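Local coordinates for protein Exo-beta-1,3-galactanase (Bifidobacterium bifidum, PDB 5FLW) that probably releases galactose from the non-reducing ends of beta-1,3-galactan chains, as a family 43 glycoside hydrolase with a five-bladed beta-propeller, at residues 37-42 with 271-276; 46-51 with 64-69; 172-177 with 222-227; 186-191 with 204-209; 231-236 with 290-295. All blocks are in the same frame, centred on the assembly; numbering follows the deposited sequence.

Contact 1 of 5, residues 37-42 with 271-276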
# COMPACT_ATOMS: atom_id res chain seq x y z
N GLU A 37 -5.62 -6.87 4.18
CA GLU A 37 -5.80 -7.24 5.58
C GLU A 37 -7.15 -7.94 5.76
O GLU A 37 -8.19 -7.36 5.47
CB GLU A 37 -5.75 -5.99 6.45
CG GLU A 37 -4.47 -5.18 6.32
CD GLU A 37 -4.53 -3.81 6.99
OE1 GLU A 37 -5.48 -3.52 7.74
OE2 GLU A 37 -3.63 -2.97 6.70
N ASN A 38 -7.15 -9.17 6.29
CA ASN A 38 -8.40 -9.80 6.70
C ASN A 38 -8.85 -9.15 8.01
O ASN A 38 -8.16 -9.30 9.04
CB ASN A 38 -8.18 -11.29 6.91
CG ASN A 38 -9.47 -12.03 7.25
OD1 ASN A 38 -10.55 -11.52 7.00
ND2 ASN A 38 -9.35 -13.24 7.81
N LYS A 39 -9.98 -8.43 8.00
CA LYS A 39 -10.42 -7.71 9.20
C LYS A 39 -11.84 -8.09 9.63
O LYS A 39 -12.51 -7.30 10.31
CB LYS A 39 -10.26 -6.19 9.06
CG LYS A 39 -8.94 -5.77 8.45
CD LYS A 39 -8.66 -4.25 8.53
CE LYS A 39 -8.08 -3.86 9.90
NZ LYS A 39 -6.73 -4.49 10.11
N VAL A 40 -12.30 -9.31 9.28
CA VAL A 40 -13.69 -9.70 9.53
C VAL A 40 -14.05 -9.62 11.00
O VAL A 40 -15.20 -9.34 11.35
CB VAL A 40 -14.02 -11.09 8.96
CG1 VAL A 40 -14.11 -11.07 7.45
CG2 VAL A 40 -13.02 -12.13 9.46
N ASN A 41 -13.08 -9.86 11.88
CA ASN A 41 -13.32 -9.86 13.31
C ASN A 41 -12.50 -8.79 14.04
O ASN A 41 -12.13 -8.98 15.21
CB ASN A 41 -13.10 -11.26 13.89
CG ASN A 41 -14.15 -12.27 13.39
OD1 ASN A 41 -15.37 -12.05 13.52
ND2 ASN A 41 -13.69 -13.37 12.78
N GLY A 42 -12.21 -7.65 13.38
CA GLY A 42 -11.62 -6.52 14.08
C GLY A 42 -10.17 -6.25 13.72
O GLY A 42 -9.72 -6.62 12.63
N HIS A 271 -15.28 0.88 14.03
CA HIS A 271 -16.08 -0.10 14.77
C HIS A 271 -16.60 -1.24 13.90
O HIS A 271 -17.43 -2.04 14.38
CB HIS A 271 -17.19 0.57 15.53
CG HIS A 271 -16.67 1.70 16.39
ND1 HIS A 271 -15.95 1.46 17.55
CD2 HIS A 271 -16.70 3.04 16.22
CE1 HIS A 271 -15.58 2.61 18.06
NE2 HIS A 271 -16.02 3.57 17.27
N ASP A 272 -16.19 -1.31 12.65
CA ASP A 272 -16.64 -2.37 11.75
C ASP A 272 -15.58 -2.51 10.66
O ASP A 272 -15.84 -2.34 9.47
CB ASP A 272 -18.02 -2.00 11.20
CG ASP A 272 -18.67 -3.13 10.41
OD1 ASP A 272 -18.23 -4.30 10.52
OD2 ASP A 272 -19.63 -2.82 9.68
N LEU A 273 -14.35 -2.85 11.07
CA LEU A 273 -13.20 -2.74 10.17
C LEU A 273 -13.33 -3.65 8.94
O LEU A 273 -12.89 -3.27 7.85
CB LEU A 273 -11.90 -3.02 10.94
CG LEU A 273 -11.50 -1.88 11.89
CD1 LEU A 273 -10.50 -2.36 12.96
CD2 LEU A 273 -10.91 -0.78 11.05
N GLY A 274 -13.88 -4.86 9.11
CA GLY A 274 -13.99 -5.77 7.98
C GLY A 274 -14.84 -5.24 6.84
O GLY A 274 -14.65 -5.64 5.69
N ASN A 275 -15.78 -4.33 7.14
CA ASN A 275 -16.68 -3.74 6.16
C ASN A 275 -16.28 -2.31 5.76
O ASN A 275 -17.12 -1.57 5.20
CB ASN A 275 -18.13 -3.81 6.66
CG ASN A 275 -18.58 -5.25 6.84
OD1 ASN A 275 -18.43 -6.08 5.92
ND2 ASN A 275 -19.13 -5.58 8.01
N SER A 276 -15.02 -1.92 5.99
CA SER A 276 -14.52 -0.63 5.53
C SER A 276 -14.59 -0.57 4.01
O SER A 276 -13.96 -1.42 3.35
CB SER A 276 -13.05 -0.48 5.94
OG SER A 276 -12.93 -0.44 7.35

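Contact 2 of 5, residues 46-51 with 64-69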
# COMPACT_ATOMS: atom_id res chain seq x y z
N GLN A 46 -5.50 -11.48 11.36
CA GLN A 46 -6.34 -12.61 10.98
C GLN A 46 -5.91 -13.18 9.63
O GLN A 46 -6.68 -13.89 8.97
CB GLN A 46 -7.83 -12.25 10.98
CG GLN A 46 -8.31 -11.73 12.32
CD GLN A 46 -9.47 -10.78 12.19
OE1 GLN A 46 -10.56 -11.16 11.73
NE2 GLN A 46 -9.25 -9.52 12.57
N GLY A 47 -4.69 -12.86 9.19
CA GLY A 47 -4.20 -13.35 7.91
C GLY A 47 -4.22 -12.28 6.83
O GLY A 47 -4.80 -11.19 6.97
N VAL A 48 -3.54 -12.63 5.73
CA VAL A 48 -3.50 -11.82 4.52
C VAL A 48 -4.33 -12.54 3.46
O VAL A 48 -4.07 -13.72 3.15
CB VAL A 48 -2.07 -11.59 4.03
CG1 VAL A 48 -2.08 -10.82 2.70
CG2 VAL A 48 -1.28 -10.80 5.10
N CYS A 49 -5.32 -11.83 2.91
CA CYS A 49 -6.20 -12.33 1.86
C CYS A 49 -5.66 -11.95 0.49
O CYS A 49 -5.25 -10.81 0.27
CB CYS A 49 -7.59 -11.70 2.02
SG CYS A 49 -8.43 -12.25 3.52
N CYS A 50 -5.74 -12.89 -0.46
CA CYS A 50 -5.32 -12.65 -1.84
C CYS A 50 -6.54 -12.70 -2.76
O CYS A 50 -7.36 -13.61 -2.66
CB CYS A 50 -4.29 -13.70 -2.28
SG CYS A 50 -3.75 -13.55 -3.98
N TYR A 51 -6.63 -11.71 -3.67
CA TYR A 51 -7.65 -11.69 -4.73
C TYR A 51 -6.99 -11.37 -6.07
O TYR A 51 -5.98 -10.67 -6.12
CB TYR A 51 -8.72 -10.61 -4.48
CG TYR A 51 -9.37 -10.73 -3.13
CD1 TYR A 51 -8.81 -10.10 -2.01
CD2 TYR A 51 -10.52 -11.52 -2.94
CE1 TYR A 51 -9.36 -10.24 -0.75
CE2 TYR A 51 -11.08 -11.67 -1.68
CZ TYR A 51 -10.50 -11.01 -0.60
OH TYR A 51 -11.07 -11.16 0.65
N ILE A 64 -6.69 -17.16 2.27
CA ILE A 64 -5.65 -16.61 3.14
C ILE A 64 -4.31 -17.19 2.70
O ILE A 64 -4.10 -18.41 2.77
CB ILE A 64 -5.95 -16.92 4.62
CG1 ILE A 64 -7.25 -16.18 5.07
CG2 ILE A 64 -4.78 -16.52 5.53
CD1 ILE A 64 -7.77 -16.54 6.43
N VAL A 65 -3.39 -16.32 2.26
CA VAL A 65 -2.09 -16.72 1.74
C VAL A 65 -0.95 -16.54 2.76
O VAL A 65 0.13 -17.12 2.56
CB VAL A 65 -1.77 -16.06 0.37
CG1 VAL A 65 -2.85 -16.41 -0.65
CG2 VAL A 65 -1.63 -14.54 0.47
N LEU A 66 -1.16 -15.76 3.82
CA LEU A 66 -0.26 -15.71 4.97
C LEU A 66 -1.14 -15.90 6.20
O LEU A 66 -1.99 -15.04 6.50
CB LEU A 66 0.55 -14.41 5.03
CG LEU A 66 1.44 -14.25 6.28
CD1 LEU A 66 2.46 -15.37 6.36
CD2 LEU A 66 2.11 -12.87 6.35
N ASP A 67 -1.00 -17.03 6.87
CA ASP A 67 -1.87 -17.37 7.97
C ASP A 67 -1.47 -16.63 9.24
O ASP A 67 -0.33 -16.16 9.40
CB ASP A 67 -1.76 -18.86 8.29
CG ASP A 67 -2.47 -19.73 7.27
OD1 ASP A 67 -3.57 -19.34 6.83
OD2 ASP A 67 -1.92 -20.80 6.92
N VAL A 68 -2.44 -16.54 10.17
CA VAL A 68 -2.10 -16.30 11.56
C VAL A 68 -1.09 -17.37 11.99
O VAL A 68 -1.23 -18.55 11.67
CB VAL A 68 -3.37 -16.38 12.42
CG1 VAL A 68 -3.03 -16.12 13.87
CG2 VAL A 68 -4.42 -15.42 11.93
N GLN A 69 -0.05 -16.94 12.72
CA GLN A 69 1.03 -17.82 13.15
C GLN A 69 0.82 -18.25 14.61
O GLN A 69 -0.14 -17.84 15.27
CB GLN A 69 2.39 -17.14 12.88
CG GLN A 69 2.59 -16.74 11.38
CD GLN A 69 2.68 -17.96 10.44
OE1 GLN A 69 3.40 -18.92 10.74
NE2 GLN A 69 1.95 -17.93 9.32

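Contact 3 of 5, residues 172-177 with 222-227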
# COMPACT_ATOMS: atom_id res chain seq x y z
N ILE A 172 17.09 -5.08 3.90
CA ILE A 172 17.33 -3.71 3.47
C ILE A 172 18.82 -3.42 3.51
O ILE A 172 19.51 -3.78 4.48
CB ILE A 172 16.61 -2.76 4.44
CG1 ILE A 172 15.11 -3.01 4.42
CG2 ILE A 172 16.94 -1.29 4.14
CD1 ILE A 172 14.42 -2.28 5.61
N VAL A 173 19.32 -2.75 2.47
CA VAL A 173 20.75 -2.46 2.34
C VAL A 173 21.05 -0.97 2.22
O VAL A 173 22.23 -0.59 2.28
CB VAL A 173 21.41 -3.25 1.18
CG1 VAL A 173 21.24 -4.78 1.34
CG2 VAL A 173 20.92 -2.78 -0.18
N GLU A 174 20.04 -0.10 2.09
CA GLU A 174 20.33 1.32 1.94
C GLU A 174 19.13 2.16 2.38
O GLU A 174 17.99 1.86 2.02
CB GLU A 174 20.72 1.69 0.51
CG GLU A 174 21.16 3.13 0.37
CD GLU A 174 21.21 3.60 -1.06
OE1 GLU A 174 21.10 2.75 -1.98
OE2 GLU A 174 21.35 4.82 -1.27
N ASP A 175 19.41 3.22 3.13
CA ASP A 175 18.40 4.24 3.47
C ASP A 175 18.50 5.28 2.36
O ASP A 175 19.35 6.18 2.38
CB ASP A 175 18.67 4.77 4.88
CG ASP A 175 17.54 5.64 5.44
OD1 ASP A 175 16.43 5.71 4.86
OD2 ASP A 175 17.77 6.22 6.53
N VAL A 176 17.66 5.10 1.33
CA VAL A 176 17.77 5.89 0.09
C VAL A 176 17.35 7.33 0.33
O VAL A 176 17.98 8.28 -0.18
CB VAL A 176 16.93 5.24 -1.03
CG1 VAL A 176 16.82 6.15 -2.25
CG2 VAL A 176 17.51 3.91 -1.44
N ALA A 177 16.25 7.52 1.07
CA ALA A 177 15.68 8.82 1.35
C ALA A 177 14.88 8.71 2.64
O ALA A 177 14.41 7.63 3.01
CB ALA A 177 14.76 9.31 0.22
N ASP A 222 15.17 11.35 -9.04
CA ASP A 222 16.00 10.32 -8.44
C ASP A 222 15.35 9.99 -7.11
O ASP A 222 14.90 10.90 -6.42
CB ASP A 222 17.43 10.86 -8.21
CG ASP A 222 18.42 9.76 -7.88
OD1 ASP A 222 18.30 9.19 -6.79
OD2 ASP A 222 19.28 9.43 -8.73
N LEU A 223 15.29 8.69 -6.78
CA LEU A 223 14.66 8.26 -5.52
C LEU A 223 15.40 8.81 -4.30
O LEU A 223 14.79 8.94 -3.23
CB LEU A 223 14.55 6.73 -5.44
CG LEU A 223 13.52 6.08 -6.37
CD1 LEU A 223 13.79 4.60 -6.49
CD2 LEU A 223 12.11 6.30 -5.88
N HIS A 224 16.69 9.13 -4.43
CA HIS A 224 17.39 9.85 -3.37
C HIS A 224 16.96 11.31 -3.26
O HIS A 224 17.34 11.98 -2.29
CB HIS A 224 18.90 9.84 -3.62
CG HIS A 224 19.50 8.47 -3.62
ND1 HIS A 224 19.61 7.70 -4.77
CD2 HIS A 224 20.04 7.72 -2.62
CE1 HIS A 224 20.18 6.55 -4.47
NE2 HIS A 224 20.45 6.53 -3.18
N GLY A 225 16.21 11.83 -4.23
CA GLY A 225 15.85 13.23 -4.19
C GLY A 225 16.74 14.09 -5.09
O GLY A 225 17.60 13.56 -5.83
N PRO A 226 16.57 15.43 -5.02
CA PRO A 226 15.63 16.13 -4.14
C PRO A 226 14.16 15.88 -4.46
O PRO A 226 13.75 15.83 -5.62
CB PRO A 226 15.91 17.61 -4.40
CG PRO A 226 16.71 17.68 -5.64
CD PRO A 226 17.37 16.35 -5.85
N TRP A 227 13.39 15.73 -3.39
CA TRP A 227 11.95 15.62 -3.51
C TRP A 227 11.30 17.00 -3.43
O TRP A 227 11.68 17.84 -2.61
CB TRP A 227 11.42 14.69 -2.42
CG TRP A 227 11.74 13.26 -2.73
CD1 TRP A 227 12.83 12.54 -2.29
CD2 TRP A 227 11.00 12.38 -3.60
NE1 TRP A 227 12.79 11.26 -2.80
CE2 TRP A 227 11.69 11.14 -3.61
CE3 TRP A 227 9.82 12.51 -4.34
CZ2 TRP A 227 11.22 10.03 -4.35
CZ3 TRP A 227 9.36 11.40 -5.10
CH2 TRP A 227 10.06 10.18 -5.09
O HOH W 1 18.27 10.98 0.06

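Contact 4 of 5, residues 186-191 with 204-209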
# COMPACT_ATOMS: atom_id res chain seq x y z
N TYR A 186 6.71 15.35 10.29
CA TYR A 186 6.72 13.92 10.03
C TYR A 186 6.70 13.67 8.54
O TYR A 186 6.35 14.55 7.74
CB TYR A 186 5.44 13.27 10.60
CG TYR A 186 5.21 13.61 12.03
CD1 TYR A 186 5.97 13.00 13.02
CD2 TYR A 186 4.26 14.58 12.40
CE1 TYR A 186 5.79 13.31 14.35
CE2 TYR A 186 4.07 14.91 13.74
CZ TYR A 186 4.84 14.25 14.71
OH TYR A 186 4.69 14.53 16.05
N GLY A 187 7.03 12.43 8.17
CA GLY A 187 6.68 11.96 6.85
C GLY A 187 5.19 11.66 6.79
O GLY A 187 4.47 11.67 7.80
N LEU A 188 4.71 11.38 5.59
CA LEU A 188 3.31 11.05 5.41
C LEU A 188 3.21 9.53 5.48
O LEU A 188 4.15 8.83 5.13
CB LEU A 188 2.81 11.56 4.06
CG LEU A 188 2.83 13.08 3.86
CD1 LEU A 188 1.99 13.46 2.65
CD2 LEU A 188 2.33 13.79 5.11
N GLU A 189 2.03 9.15 5.93
CA GLU A 189 1.97 7.70 6.03
C GLU A 189 1.34 7.05 4.80
O GLU A 189 1.14 7.72 3.79
CB GLU A 189 1.38 7.21 7.35
CG GLU A 189 -0.06 7.60 7.60
CD GLU A 189 -0.55 7.19 8.98
OE1 GLU A 189 0.08 6.32 9.62
OE2 GLU A 189 -1.57 7.73 9.41
N SER A 190 0.90 5.71 4.81
CA SER A 190 0.31 4.98 3.68
C SER A 190 0.99 5.36 2.36
O SER A 190 0.33 5.82 1.44
CB SER A 190 -1.22 5.15 3.62
OG SER A 190 -1.61 6.47 3.30
N PRO A 191 2.30 5.15 2.28
CA PRO A 191 3.02 5.56 1.07
C PRO A 191 2.75 4.67 -0.14
O PRO A 191 2.56 3.45 -0.02
CB PRO A 191 4.50 5.44 1.50
CG PRO A 191 4.48 4.36 2.55
CD PRO A 191 3.21 4.64 3.32
N GLY A 204 1.06 10.16 -0.13
CA GLY A 204 0.87 9.74 1.25
C GLY A 204 -0.22 10.54 1.93
O GLY A 204 -0.77 11.49 1.36
N SER A 205 -0.51 10.15 3.17
CA SER A 205 -1.57 10.75 3.97
C SER A 205 -1.01 11.46 5.20
O SER A 205 -0.01 11.03 5.79
CB SER A 205 -2.60 9.71 4.42
OG SER A 205 -1.97 8.57 4.98
N GLN A 206 -1.66 12.56 5.59
CA GLN A 206 -1.27 13.21 6.84
C GLN A 206 -1.61 12.29 8.01
O GLN A 206 -2.32 11.29 7.87
CB GLN A 206 -1.92 14.60 6.99
CG GLN A 206 -1.71 15.48 5.76
CD GLN A 206 -2.32 16.87 5.94
OE1 GLN A 206 -3.07 17.37 5.08
NE2 GLN A 206 -2.02 17.51 7.05
N LEU A 207 -1.07 12.64 9.18
CA LEU A 207 -1.25 11.87 10.42
C LEU A 207 -2.38 12.56 11.17
O LEU A 207 -2.16 13.50 11.94
CB LEU A 207 0.04 11.85 11.23
CG LEU A 207 1.28 11.32 10.49
CD1 LEU A 207 2.51 11.34 11.40
CD2 LEU A 207 1.07 9.92 10.00
N THR A 208 -3.61 12.10 10.94
CA THR A 208 -4.78 12.68 11.59
C THR A 208 -5.66 11.58 12.18
O THR A 208 -6.88 11.71 12.24
CB THR A 208 -5.62 13.53 10.61
OG1 THR A 208 -6.15 12.71 9.57
CG2 THR A 208 -4.77 14.63 9.99
N SER A 209 -5.01 10.51 12.61
CA SER A 209 -5.69 9.35 13.19
C SER A 209 -6.82 8.81 12.33
O SER A 209 -6.63 8.58 11.14
CB SER A 209 -6.13 9.60 14.64
OG SER A 209 -6.92 10.76 14.78
O HOH W 2 -2.24 8.90 12.31
O HOH W 3 -4.00 9.34 8.42
O HOH W 4 -4.08 9.46 10.51

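Contact 5 of 5, residues 231-236 with 290-295. Unlike the reference sequence in segment 231-236: Glu236 (reference Lys).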
# COMPACT_ATOMS: atom_id res chain seq x y z
N LYS A 231 2.23 18.65 -2.26
CA LYS A 231 1.06 19.30 -2.84
C LYS A 231 -0.17 18.41 -2.79
O LYS A 231 -0.09 17.20 -2.73
CB LYS A 231 1.32 19.66 -4.30
CG LYS A 231 2.37 20.73 -4.52
CD LYS A 231 2.56 20.99 -6.00
CE LYS A 231 3.59 22.08 -6.24
NZ LYS A 231 3.80 22.31 -7.69
N LEU A 232 -1.29 18.94 -2.67
CA LEU A 232 -2.52 18.18 -2.67
C LEU A 232 -2.81 17.67 -4.07
O LEU A 232 -2.55 18.36 -5.04
CB LEU A 232 -3.68 19.10 -2.28
CG LEU A 232 -4.18 19.23 -0.84
CD1 LEU A 232 -3.15 19.91 0.04
CD2 LEU A 232 -5.50 19.99 -0.79
N PHE A 233 -3.35 16.46 -4.17
CA PHE A 233 -3.81 15.95 -5.47
C PHE A 233 -5.33 15.91 -5.66
O PHE A 233 -5.79 15.78 -6.80
CB PHE A 233 -3.18 14.59 -5.85
CG PHE A 233 -3.34 13.51 -4.81
CD1 PHE A 233 -2.42 13.37 -3.77
CD2 PHE A 233 -4.40 12.62 -4.88
CE1 PHE A 233 -2.57 12.37 -2.79
CE2 PHE A 233 -4.57 11.60 -3.90
CZ PHE A 233 -3.64 11.48 -2.87
N ALA A 234 -6.11 15.98 -4.59
CA ALA A 234 -7.56 16.14 -4.62
C ALA A 234 -7.94 17.56 -4.16
O ALA A 234 -7.11 18.29 -3.62
CB ALA A 234 -8.21 15.10 -3.70
N PRO A 235 -9.20 17.97 -4.37
CA PRO A 235 -9.57 19.35 -4.01
C PRO A 235 -9.38 19.61 -2.52
O PRO A 235 -9.53 18.73 -1.67
CB PRO A 235 -11.04 19.44 -4.43
CG PRO A 235 -11.23 18.37 -5.44
CD PRO A 235 -10.27 17.28 -5.14
N GLU A 236 -9.00 20.85 -2.23
CA GLU A 236 -8.83 21.26 -0.85
C GLU A 236 -10.13 21.10 -0.08
O GLU A 236 -11.19 21.55 -0.52
CB GLU A 236 -8.37 22.72 -0.82
CG GLU A 236 -8.09 23.26 0.57
CD GLU A 236 -7.47 24.65 0.53
OE1 GLU A 236 -7.82 25.44 -0.40
OE2 GLU A 236 -6.69 24.96 1.48
N ALA A 290 -0.38 15.57 -10.43
CA ALA A 290 -1.30 14.48 -10.14
C ALA A 290 -2.63 15.08 -9.70
O ALA A 290 -2.66 16.03 -8.91
CB ALA A 290 -0.76 13.55 -9.04
N SER A 291 -3.74 14.54 -10.21
CA SER A 291 -5.04 15.17 -9.97
C SER A 291 -6.15 14.14 -9.84
O SER A 291 -6.33 13.28 -10.71
CB SER A 291 -5.36 16.17 -11.09
OG SER A 291 -6.72 16.53 -11.00
N LEU A 292 -6.93 14.24 -8.77
CA LEU A 292 -8.00 13.29 -8.50
C LEU A 292 -9.31 14.05 -8.44
O LEU A 292 -9.44 14.98 -7.64
CB LEU A 292 -7.73 12.57 -7.17
CG LEU A 292 -8.62 11.41 -6.77
CD1 LEU A 292 -8.42 10.20 -7.71
CD2 LEU A 292 -8.38 11.02 -5.27
N THR A 293 -10.27 13.66 -9.30
CA THR A 293 -11.54 14.38 -9.45
C THR A 293 -12.74 13.45 -9.43
O THR A 293 -12.78 12.47 -10.19
CB THR A 293 -11.59 15.19 -10.74
OG1 THR A 293 -10.43 16.02 -10.80
CG2 THR A 293 -12.77 16.07 -10.70
N TRP A 294 -13.74 13.78 -8.62
CA TRP A 294 -14.97 13.01 -8.61
C TRP A 294 -15.80 13.31 -9.86
O TRP A 294 -15.69 14.37 -10.47
CB TRP A 294 -15.80 13.37 -7.36
CG TRP A 294 -16.88 12.42 -7.03
CD1 TRP A 294 -18.20 12.51 -7.38
CD2 TRP A 294 -16.76 11.20 -6.26
NE1 TRP A 294 -18.92 11.45 -6.85
CE2 TRP A 294 -18.06 10.62 -6.17
CE3 TRP A 294 -15.69 10.55 -5.63
CZ2 TRP A 294 -18.31 9.43 -5.49
CZ3 TRP A 294 -15.94 9.36 -4.94
CH2 TRP A 294 -17.24 8.81 -4.87
N SER A 295 -16.66 12.36 -10.22
CA SER A 295 -17.64 12.52 -11.28
C SER A 295 -19.01 12.09 -10.77
O SER A 295 -19.13 11.14 -10.00
CB SER A 295 -17.24 11.65 -12.48
OG SER A 295 -18.34 11.52 -13.36

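Contact 1 of 5, residues 37-42 with 271-276
Two loops of the beta-propeller meet here and bring its first and last blades together. Residues 37-42 follow strand 31-37 and close with a type I turn from Lys39 to Gly42. Residues 271-276 carry a short 3-10 segment. The tight part lies at Gly274, whose CA is 4.2 Å from Val40 CA. A CB on Gly274 would fall 2.8 Å from Lys39 O, so the glycine lets the backbones close up. Lys39 O lies near Gly274 N, but the angle is too poor for a hydrogen bond. Instead this oxygen accepts from Gly42 N within the turn. Lys39 crosses Leu273 obliquely. Lys39 CB and CE each lie 4.0 Å from Leu273 CB. Bends at chi3 (83°) and chi4 (65°) then carry Lys39 NZ back to Glu37 OE1, a salt bridge of 2.8 Å, met from above the carboxylate plane. An alanine in place of Lys39 would lose this salt bridge and the CE packing, and would probably loosen Glu37 and Leu273. The outer side is looser. Val40 and Asn41 are exposed and point away from residues 271-276; Val40 rests on Gln19 and Gln46. Leu273 CD1 reaches Gly42, 4.0 Å from Gly42 C, and also touches Lys39 CE. Leu273 O takes two donors, Ser276 N and Ser276 OG, the latter at 2.9 Å from above the carbonyl plane.

Contact 2 of 5, residues 46-51 with 64-69
Val48 O is the best-held polar atom, gripped by one hydrogen bond and one CA-H...O contact. Val65 N donates to Val48 O at 2.8 Å, nearly along the C=O axis. Ile64 CA approaches Val48 O at 3.3 Å. The setting is an antiparallel hairpin of the first propeller blade, in which strand 60-66 forms the edge beside strand 48-53. The hairpin has a beta bulge. Val48 and Leu66 form a hydrogen-bonded pair, while Cys49 and Ile64 form a non-hydrogen-bonded pair, so Val65 is the extra residue and the chain turns a corner there. Val48 N closes the first pair by donating to Leu66 O in the carbonyl plane, at 3.0 Å. Leu66 N is buried and has no partner in the structure.

The side chains split over the two faces. Val48 and Leu66 share one face and cross obliquely, with CB to CB at 4.0 Å. Met97 of the next blade packs on both. Cys49 and Ile64 share the other face, with a looser sulfur contact. Cys50 CB and Val65 CG1 are packed tightly, at 3.5 Å. Gly47 passes under Ile64 CG2, where a CB would clash, and its backbone angles are themselves suited to glycine. Gln46 turns its amide back to the neighbouring loop, where OE1 accepts from Asn41 N. Its backbone is covered at the end of the hairpin by Val68, whose CG2 lies anti to the carbonyl carbon and reaches Gln46 CA at 3.5 Å.

Contact 3 of 5, residues 172-177 with 222-227
The imidazole of His224 is the hub of this contact. His224 NE2 donates to Glu174 OE2 at 2.7 Å, with the oxygen in the ring plane and using its syn lone pair. Val176 CG1 sits over one face, 3.7 Å from the centroid of the His224 ring, in a CH-pi contact. On the far edge His224 ND1 donates to Asp222 OD1 at 2.8 Å, again through a syn lone pair. With both nitrogens donating to carboxylates, the ring is probably doubly protonated. The anti lone pair of Asp222 OD1 takes His224 N, which makes an Asx turn and fixes the ring's base. Water 1 links Val176 O to His224 O.

Further out, Glu174 OE1 forms a salt bridge with Arg164, so this carboxylate has two cationic or N-H partners. An alanine at Glu174 would remove both bonds and would probably leave the His224 ring less well fixed. Ala177 CB rests on Leu223 O at 3.5 Å. Trp227 NE1 donates to that same oxygen. Bulges at Val173-Glu174 and Val176-Ala177 shape the strand. The result is an interblade contact of the beta-propeller: the outer strand of the third blade against a type I turn of the fourth.

Contact 4 of 5, residues 186-191 with 204-209
Glu189 and Ser205 form one antiparallel hydrogen-bonded pair, between segments whose directions are 121° apart. Glu189 N donates to Ser205 O at 2.8 Å in the carbonyl plane, and Ser205 N returns a bond to Glu189 O at 3.0 Å from above its plane. Gly204 lies close under this oxygen, where a CB would clash. Ser190 takes a left-handed backbone (phi 38°), and the chain turns its corner there. Ser190 OG is hydrogen-bonded to Ser205 OG at 2.7 Å. Both hydroxyls have outside partners, Val245 O for Ser190 and Gln244 NE2 for Ser205.

This corner feeds the chain into strand 191-196, the first of the fourth blade of the five-bladed propeller. In family 43 the catalytic carboxylates sit around the propeller axis, and the acidic cluster here is consistent with that region. Glu189 OE1 lies near Asp138 OD2, a pairing of like charges that would probably raise the pKa of one of them.

Glu189 CG occupies the crowded position between N and C (chi1 63°), and the chain then runs out straight. Leu207 CD2 sits over the face of the carboxylate, 3.3 Å from Glu189 CD. The other Leu207 methyl, CD1, meets Tyr186 CG at 3.6 Å. Glu189 OE2 accepts from three waters. Water 3 joins it to Gln206 O, water 2 to Ser209 N, and water 4 to Thr208 N and Ser209 O. Leu188 CD1 packs over Gly204 O at 3.6 Å, while Gly187 O is buried without a partner.

Contact 5 of 5, residues 231-236 with 290-295
Neighbouring propeller blades meet here, the chain just beyond strand 231-232 of the fourth blade against strand 289-291 and its continuation in the fifth. Phe233 and Leu292 carry most of the contact.

The polar part is a single hydrogen bond. Leu292 N donates to Phe233 O at 2.7 Å, from above the carbonyl plane. Ser291 CA adds a CA-H...O contact of 3.3 Å to Phe233 O, so two successive residues grip it.

The apolar part centres on Phe233. Its CG sits in the crowded position between N and C (chi1 54°), and the side chain runs beside that of Leu292, pointing the same way. Leu292 CB meets the ring edge near its plane, 4.0 Å from Phe233 CD2. Phe233 CB packs on Ala290 CB at 4.1 Å. Ala234 CB leans more loosely on Leu292 CB. Ile283 touches both Phe233 and Leu292, which places the pair in the packing between the blades.

Among the aromatic contacts, Phe233 meets Phe203 of its own blade edge-to-face. Tyr241 of helix 239-242 packs on Leu292 and on Pro235.

At the exposed margin Pro235 touches the backbone of the other segment, with Pro235 CD 3.5 Å from Leu292 O.

Contacts 1, 3 and 5 each join two propeller blades, first to last, third to fourth, and fourth to fifth. Contacts 2 and 4 lie within a blade. Contacts 1 and 2 touch directly. Gln46 of contact 2 bonds to the 37-42 loop of contact 1, with Asn38 ND2 3.0 Å from Gln46 O, so the hairpin holds the loop that faces residues 271-276. Contact 4 lies closest to the chain centre, about 12 Å from it between centres, and holds the acidic cluster that probably borders the active site. Contact 5 is about 5 Å from contact 4 by nearest atoms. Contact 3 is about 34 Å from contact 1 between centres, across the propeller.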